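Local coordinates for protein cysteine S-methyltransferase NleE (Escherichia coli O157:H7, PDB 4R29) that probably transfers a methyl group from S-adenosylmethionine to a zinc-finger cysteine of the host proteins TAB2 and TAB3, shutting down NF-kappa-B signalling, at residues Leu122-Phe136 and Leu144-Leu156. The protein carries 1 engineered substitution. Numbering follows the deposited sequence.
Sequences LHALCELPDICCKIF and LYIVVVYRNDSPL
Over one face of the Tyr150 ring lies Cys132, its CB 3.6 Å from the ring centroid in a CH-pi contact and its SG oblique to the ring, while CG of Lys134 meets the ring edge near CE1. Tyr150 CG sits between its own backbone N and carbonyl carbon (chi1 63°), which swings the ring back across the neighbouring strand; the Lys134 chain then runs past it until CE approaches the phenol oxygen. Phe136 adopts the same first torsion and lays one face on Ile146, whose CB stands 4.0 Å from the centroid. CD1 of Ile131 rests on one face of the Arg151 guanidinium, and Asp153 occupies the guanidinium edge in plane: NE bonds OD1, and NH2 bonds OD2 at 2.7 Å, both through syn lone pairs. This side-on grip fixes the carboxylate, which stacks against that of Asp130 with planes 17° apart; the arginine probably eases the proximity of the two acids.

Strands 131-137 and 145-151 form an antiparallel beta hairpin, an edge and the middle strand of the three-stranded sheet in this Rossmann-like methyltransferase, with 109-114 on the far side of 145-151. Cys132 with Tyr150, Lys134 with Val148 and Phe136 with Ile146 are hydrogen-bonded pairs, each closed by two backbone bonds; Asn152 N to Asp130 O (2.7 Å) extends the pairing beyond Arg151.

On the face carrying Cys133, Ile135, Val147 and Val149, Val147 CG1 packs 3.7 Å from Cys133 CB. Helix 120-125 lies over this face, bringing Leu122 CD1 to Val147 CG1 (3.8 Å) and Leu125 CD1 to Val149 CG2 (4.0 Å). Val149 also touches Trp99 of helix 95-103, and its side chain is about 6 Å from the bound S-adenosylmethionine.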
loop_
_atom_site.group_PDB
_atom_site.type_symbol
_atom_site.label_atom_id
_atom_site.label_comp_id
_atom_site.label_asym_id
_atom_site.label_seq_id
_atom_site.Cartn_x
_atom_site.Cartn_y
_atom_site.Cartn_z
ATOM N N LEU A 122 -2.652 5.588 -7.808
ATOM C CA LEU A 122 -3.527 4.599 -7.210
ATOM C C LEU A 122 -4.660 4.291 -8.196
ATOM O O LEU A 122 -5.031 3.134 -8.388
ATOM C CB LEU A 122 -4.068 5.106 -5.858
ATOM C CG LEU A 122 -5.198 4.282 -5.223
ATOM C CD1 LEU A 122 -4.770 2.806 -5.034
ATOM C CD2 LEU A 122 -5.742 4.898 -3.897
ATOM N N HIS A 123 -5.207 5.332 -8.820
ATOM C CA HIS A 123 -6.296 5.133 -9.773
ATOM C C HIS A 123 -5.827 4.408 -11.033
ATOM O O HIS A 123 -6.513 3.524 -11.530
ATOM C CB HIS A 123 -7.011 6.458 -10.080
ATOM C CG HIS A 123 -7.888 6.915 -8.962
ATOM N ND1 HIS A 123 -7.388 7.484 -7.806
ATOM C CD2 HIS A 123 -9.227 6.815 -8.778
ATOM C CE1 HIS A 123 -8.383 7.737 -6.976
ATOM N NE2 HIS A 123 -9.507 7.346 -7.539
ATOM N N ALA A 124 -4.647 4.771 -11.529
ATOM C CA ALA A 124 -4.071 4.111 -12.701
ATOM C C ALA A 124 -3.790 2.627 -12.427
ATOM O O ALA A 124 -4.010 1.766 -13.296
ATOM C CB ALA A 124 -2.789 4.831 -13.160
ATOM N N LEU A 125 -3.296 2.344 -11.221
ATOM C CA LEU A 125 -2.923 0.997 -10.804
ATOM C C LEU A 125 -4.106 0.036 -10.897
ATOM O O LEU A 125 -3.959 -1.129 -11.305
ATOM C CB LEU A 125 -2.466 1.026 -9.346
ATOM C CG LEU A 125 -1.016 0.783 -8.987
ATOM C CD1 LEU A 125 -0.994 0.373 -7.516
ATOM C CD2 LEU A 125 -0.377 -0.307 -9.860
ATOM N N CYS A 126 -5.268 0.535 -10.479
ATOM C CA CYS A 126 -6.506 -0.232 -10.434
ATOM C C CYS A 126 -7.101 -0.563 -11.798
ATOM O O CYS A 126 -8.039 -1.366 -11.889
ATOM C CB CYS A 126 -7.539 0.525 -9.609
ATOM S SG CYS A 126 -7.183 0.457 -7.859
ATOM N N GLU A 127 -6.557 0.050 -12.849
ATOM C CA GLU A 127 -7.038 -0.207 -14.200
ATOM C C GLU A 127 -6.181 -1.210 -14.990
ATOM O O GLU A 127 -6.429 -1.433 -16.167
ATOM C CB GLU A 127 -7.213 1.112 -14.973
ATOM C CG GLU A 127 -8.119 2.130 -14.257
ATOM C CD GLU A 127 -8.293 3.447 -15.036
ATOM O OE1 GLU A 127 -7.487 3.732 -15.951
ATOM O OE2 GLU A 127 -9.242 4.206 -14.724
ATOM N N LEU A 128 -5.193 -1.821 -14.343
ATOM C CA LEU A 128 -4.348 -2.828 -14.997
ATOM C C LEU A 128 -4.925 -4.243 -14.881
ATOM O O LEU A 128 -5.523 -4.590 -13.865
ATOM C CB LEU A 128 -2.942 -2.803 -14.398
ATOM C CG LEU A 128 -2.138 -1.516 -14.587
ATOM C CD1 LEU A 128 -0.960 -1.470 -13.615
ATOM C CD2 LEU A 128 -1.674 -1.351 -16.052
ATOM N N PRO A 129 -4.730 -5.078 -15.911
ATOM C CA PRO A 129 -5.373 -6.398 -15.813
ATOM C C PRO A 129 -4.778 -7.212 -14.661
ATOM O O PRO A 129 -3.551 -7.191 -14.472
ATOM C CB PRO A 129 -5.055 -7.067 -17.165
ATOM C CG PRO A 129 -4.556 -5.936 -18.082
ATOM C CD PRO A 129 -3.929 -4.928 -17.143
ATOM N N ASP A 130 -5.645 -7.888 -13.906
ATOM C CA ASP A 130 -5.252 -8.796 -12.824
ATOM C C ASP A 130 -4.505 -8.108 -11.678
ATOM O O ASP A 130 -3.826 -8.763 -10.893
ATOM C CB ASP A 130 -4.414 -9.945 -13.367
ATOM C CG ASP A 130 -5.046 -10.592 -14.582
ATOM O OD1 ASP A 130 -6.151 -11.160 -14.430
ATOM O OD2 ASP A 130 -4.446 -10.518 -15.682
ATOM N N ILE A 131 -4.625 -6.787 -11.604
ATOM C CA ILE A 131 -4.031 -6.013 -10.530
ATOM C C ILE A 131 -5.114 -5.567 -9.544
ATOM O O ILE A 131 -6.008 -4.802 -9.906
ATOM C CB ILE A 131 -3.300 -4.781 -11.088
ATOM C CG1 ILE A 131 -2.240 -5.213 -12.103
ATOM C CG2 ILE A 131 -2.660 -3.995 -9.969
ATOM C CD1 ILE A 131 -1.160 -6.066 -11.506
ATOM N N CYS A 132 -5.031 -6.054 -8.306
ATOM C CA CYS A 132 -5.975 -5.665 -7.260
ATOM C C CYS A 132 -5.323 -4.842 -6.137
ATOM O O CYS A 132 -4.161 -5.061 -5.768
ATOM C CB CYS A 132 -6.649 -6.901 -6.665
ATOM S SG CYS A 132 -7.459 -7.979 -7.874
ATOM N N CYS A 133 -6.087 -3.901 -5.593
ATOM C CA CYS A 133 -5.645 -3.107 -4.446
ATOM C C CYS A 133 -6.634 -3.230 -3.287
ATOM O O CYS A 133 -7.800 -2.858 -3.421
ATOM C CB CYS A 133 -5.496 -1.630 -4.832
ATOM S SG CYS A 133 -4.165 -1.299 -6.020
ATOM N N LYS A 134 -6.177 -3.761 -2.159
ATOM C CA LYS A 134 -6.969 -3.695 -0.934
ATOM C C LYS A 134 -6.602 -2.395 -0.220
ATOM O O LYS A 134 -5.422 -2.130 0.026
ATOM C CB LYS A 134 -6.725 -4.915 -0.042
ATOM C CG LYS A 134 -7.307 -6.215 -0.603
ATOM C CD LYS A 134 -7.016 -7.432 0.309
ATOM C CE LYS A 134 -7.673 -8.722 -0.196
ATOM N NZ LYS A 134 -9.108 -8.843 0.212
ATOM N N ILE A 135 -7.602 -1.566 0.068
ATOM C CA ILE A 135 -7.358 -0.228 0.599
ATOM C C ILE A 135 -8.047 -0.061 1.938
ATOM O O ILE A 135 -9.170 -0.532 2.120
ATOM C CB ILE A 135 -7.892 0.867 -0.345
ATOM C CG1 ILE A 135 -7.331 0.685 -1.756
ATOM C CG2 ILE A 135 -7.561 2.258 0.210
ATOM C CD1 ILE A 135 -8.042 1.512 -2.833
ATOM N N PHE A 136 -7.374 0.608 2.870
ATOM C CA PHE A 136 -7.984 0.945 4.157
ATOM C C PHE A 136 -7.235 2.060 4.865
ATOM O O PHE A 136 -6.052 2.276 4.608
ATOM C CB PHE A 136 -8.091 -0.276 5.067
ATOM C CG PHE A 136 -6.803 -1.016 5.239
ATOM C CD1 PHE A 136 -6.409 -1.971 4.309
ATOM C CD2 PHE A 136 -5.990 -0.770 6.325
ATOM C CE1 PHE A 136 -5.225 -2.667 4.461
ATOM C CE2 PHE A 136 -4.785 -1.465 6.482
ATOM C CZ PHE A 136 -4.407 -2.416 5.543
ATOM N N LEU A 144 -4.099 9.321 5.945
ATOM C CA LEU A 144 -3.334 8.298 5.259
ATOM C C LEU A 144 -4.138 7.014 5.045
ATOM O O LEU A 144 -4.863 6.558 5.935
ATOM C CB LEU A 144 -2.068 7.989 6.055
ATOM C CG LEU A 144 -0.723 8.352 5.426
ATOM C CD1 LEU A 144 -0.838 9.555 4.498
ATOM C CD2 LEU A 144 0.332 8.583 6.505
ATOM N N TYR A 145 -4.008 6.446 3.849
ATOM C CA TYR A 145 -4.584 5.136 3.545
ATOM C C TYR A 145 -3.500 4.142 3.147
ATOM O O TYR A 145 -2.570 4.490 2.438
ATOM C CB TYR A 145 -5.622 5.251 2.433
ATOM C CG TYR A 145 -6.865 5.943 2.890
ATOM C CD1 TYR A 145 -6.925 7.331 2.956
ATOM C CD2 TYR A 145 -7.976 5.212 3.294
ATOM C CE1 TYR A 145 -8.063 7.970 3.401
ATOM C CE2 TYR A 145 -9.124 5.845 3.733
ATOM C CZ TYR A 145 -9.162 7.224 3.787
ATOM O OH TYR A 145 -10.307 7.856 4.223
ATOM N N ILE A 146 -3.619 2.912 3.629
ATOM C CA ILE A 146 -2.745 1.824 3.205
ATOM C C ILE A 146 -3.284 1.206 1.910
ATOM O O ILE A 146 -4.488 0.968 1.779
ATOM C CB ILE A 146 -2.680 0.709 4.280
ATOM C CG1 ILE A 146 -2.308 1.288 5.640
ATOM C CG2 ILE A 146 -1.707 -0.396 3.867
ATOM C CD1 ILE A 146 -0.913 1.751 5.708
ATOM N N VAL A 147 -2.386 0.937 0.966
ATOM C CA VAL A 147 -2.736 0.193 -0.236
ATOM C C VAL A 147 -1.936 -1.090 -0.338
ATOM O O VAL A 147 -0.703 -1.075 -0.369
ATOM C CB VAL A 147 -2.506 1.024 -1.512
ATOM C CG1 VAL A 147 -3.058 0.277 -2.734
ATOM C CG2 VAL A 147 -3.136 2.419 -1.361
ATOM N N VAL A 148 -2.644 -2.209 -0.381
ATOM C CA VAL A 148 -2.025 -3.505 -0.604
ATOM C C VAL A 148 -2.315 -3.932 -2.044
ATOM O O VAL A 148 -3.462 -4.244 -2.400
ATOM C CB VAL A 148 -2.571 -4.578 0.381
ATOM C CG1 VAL A 148 -1.873 -5.921 0.178
ATOM C CG2 VAL A 148 -2.412 -4.120 1.839
ATOM N N VAL A 149 -1.274 -3.934 -2.872
ATOM C CA VAL A 149 -1.414 -4.259 -4.289
ATOM C C VAL A 149 -0.889 -5.684 -4.565
ATOM O O VAL A 149 0.198 -6.056 -4.109
ATOM C CB VAL A 149 -0.695 -3.190 -5.178
ATOM C CG1 VAL A 149 0.773 -3.052 -4.776
ATOM C CG2 VAL A 149 -0.838 -3.502 -6.691
ATOM N N TYR A 150 -1.675 -6.484 -5.286
ATOM C CA TYR A 150 -1.314 -7.881 -5.550
ATOM C C TYR A 150 -1.710 -8.389 -6.949
ATOM O O TYR A 150 -2.602 -7.828 -7.604
ATOM C CB TYR A 150 -1.871 -8.810 -4.461
ATOM C CG TYR A 150 -3.393 -8.851 -4.349
ATOM C CD1 TYR A 150 -4.081 -7.882 -3.616
ATOM C CD2 TYR A 150 -4.133 -9.870 -4.963
ATOM C CE1 TYR A 150 -5.462 -7.919 -3.484
ATOM C CE2 TYR A 150 -5.522 -9.921 -4.856
ATOM C CZ TYR A 150 -6.183 -8.938 -4.116
ATOM O OH TYR A 150 -7.556 -8.967 -4.007
ATOM N N ARG A 151 -1.018 -9.439 -7.399
ATOM C CA ARG A 151 -1.346 -10.123 -8.655
ATOM C C ARG A 151 -2.530 -11.043 -8.421
ATOM O O ARG A 151 -2.458 -11.963 -7.600
ATOM C CB ARG A 151 -0.180 -10.990 -9.148
ATOM C CG ARG A 151 1.164 -10.287 -9.316
ATOM C CD ARG A 151 1.157 -9.284 -10.450
ATOM N NE ARG A 151 0.703 -9.854 -11.721
ATOM C CZ ARG A 151 1.044 -9.382 -12.917
ATOM N NH1 ARG A 151 1.889 -8.349 -13.015
ATOM N NH2 ARG A 151 0.561 -9.958 -14.018
ATOM N N ASN A 152 -3.621 -10.795 -9.131
ATOM C CA ASN A 152 -4.794 -11.666 -9.065
ATOM C C ASN A 152 -4.584 -12.918 -9.915
ATOM O O ASN A 152 -5.291 -13.924 -9.773
ATOM C CB ASN A 152 -6.015 -10.907 -9.573
ATOM C CG ASN A 152 -7.294 -11.386 -8.943
ATOM O OD1 ASN A 152 -7.292 -11.930 -7.832
ATOM N ND2 ASN A 152 -8.401 -11.188 -9.643
ATOM N N ASP A 153 -3.603 -12.843 -10.808
ATOM C CA ASP A 153 -3.329 -13.920 -11.754
ATOM C C ASP A 153 -2.298 -14.887 -11.193
ATOM O O ASP A 153 -1.780 -15.735 -11.906
ATOM C CB ASP A 153 -2.902 -13.372 -13.133
ATOM C CG ASP A 153 -1.834 -12.273 -13.043
ATOM O OD1 ASP A 153 -1.555 -11.758 -11.941
ATOM O OD2 ASP A 153 -1.275 -11.904 -14.091
ATOM N N SER A 154 -1.992 -14.738 -9.910
ATOM C CA SER A 154 -1.178 -15.717 -9.201
ATOM C C SER A 154 -1.858 -15.988 -7.879
ATOM O O SER A 154 -2.278 -15.050 -7.210
ATOM C CB SER A 154 0.229 -15.192 -8.939
ATOM O OG SER A 154 0.824 -15.889 -7.851
ATOM N N PRO A 155 -1.954 -17.270 -7.491
ATOM C CA PRO A 155 -2.645 -17.635 -6.252
ATOM C C PRO A 155 -1.948 -17.049 -5.022
ATOM O O PRO A 155 -2.601 -16.879 -3.999
ATOM C CB PRO A 155 -2.580 -19.168 -6.248
ATOM C CG PRO A 155 -1.375 -19.490 -7.069
ATOM C CD PRO A 155 -1.315 -18.433 -8.136
ATOM N N LEU A 156 -0.660 -16.726 -5.134
ATOM C CA LEU A 156 0.059 -16.081 -4.040
ATOM C C LEU A 156 -0.388 -14.635 -3.781
ATOM O O LEU A 156 -0.213 -14.114 -2.686
ATOM C CB LEU A 156 1.570 -16.120 -4.285
ATOM C CG LEU A 156 2.280 -17.474 -4.158
ATOM C CD1 LEU A 156 3.702 -17.391 -4.676
ATOM C CD2 LEU A 156 2.283 -17.944 -2.720
#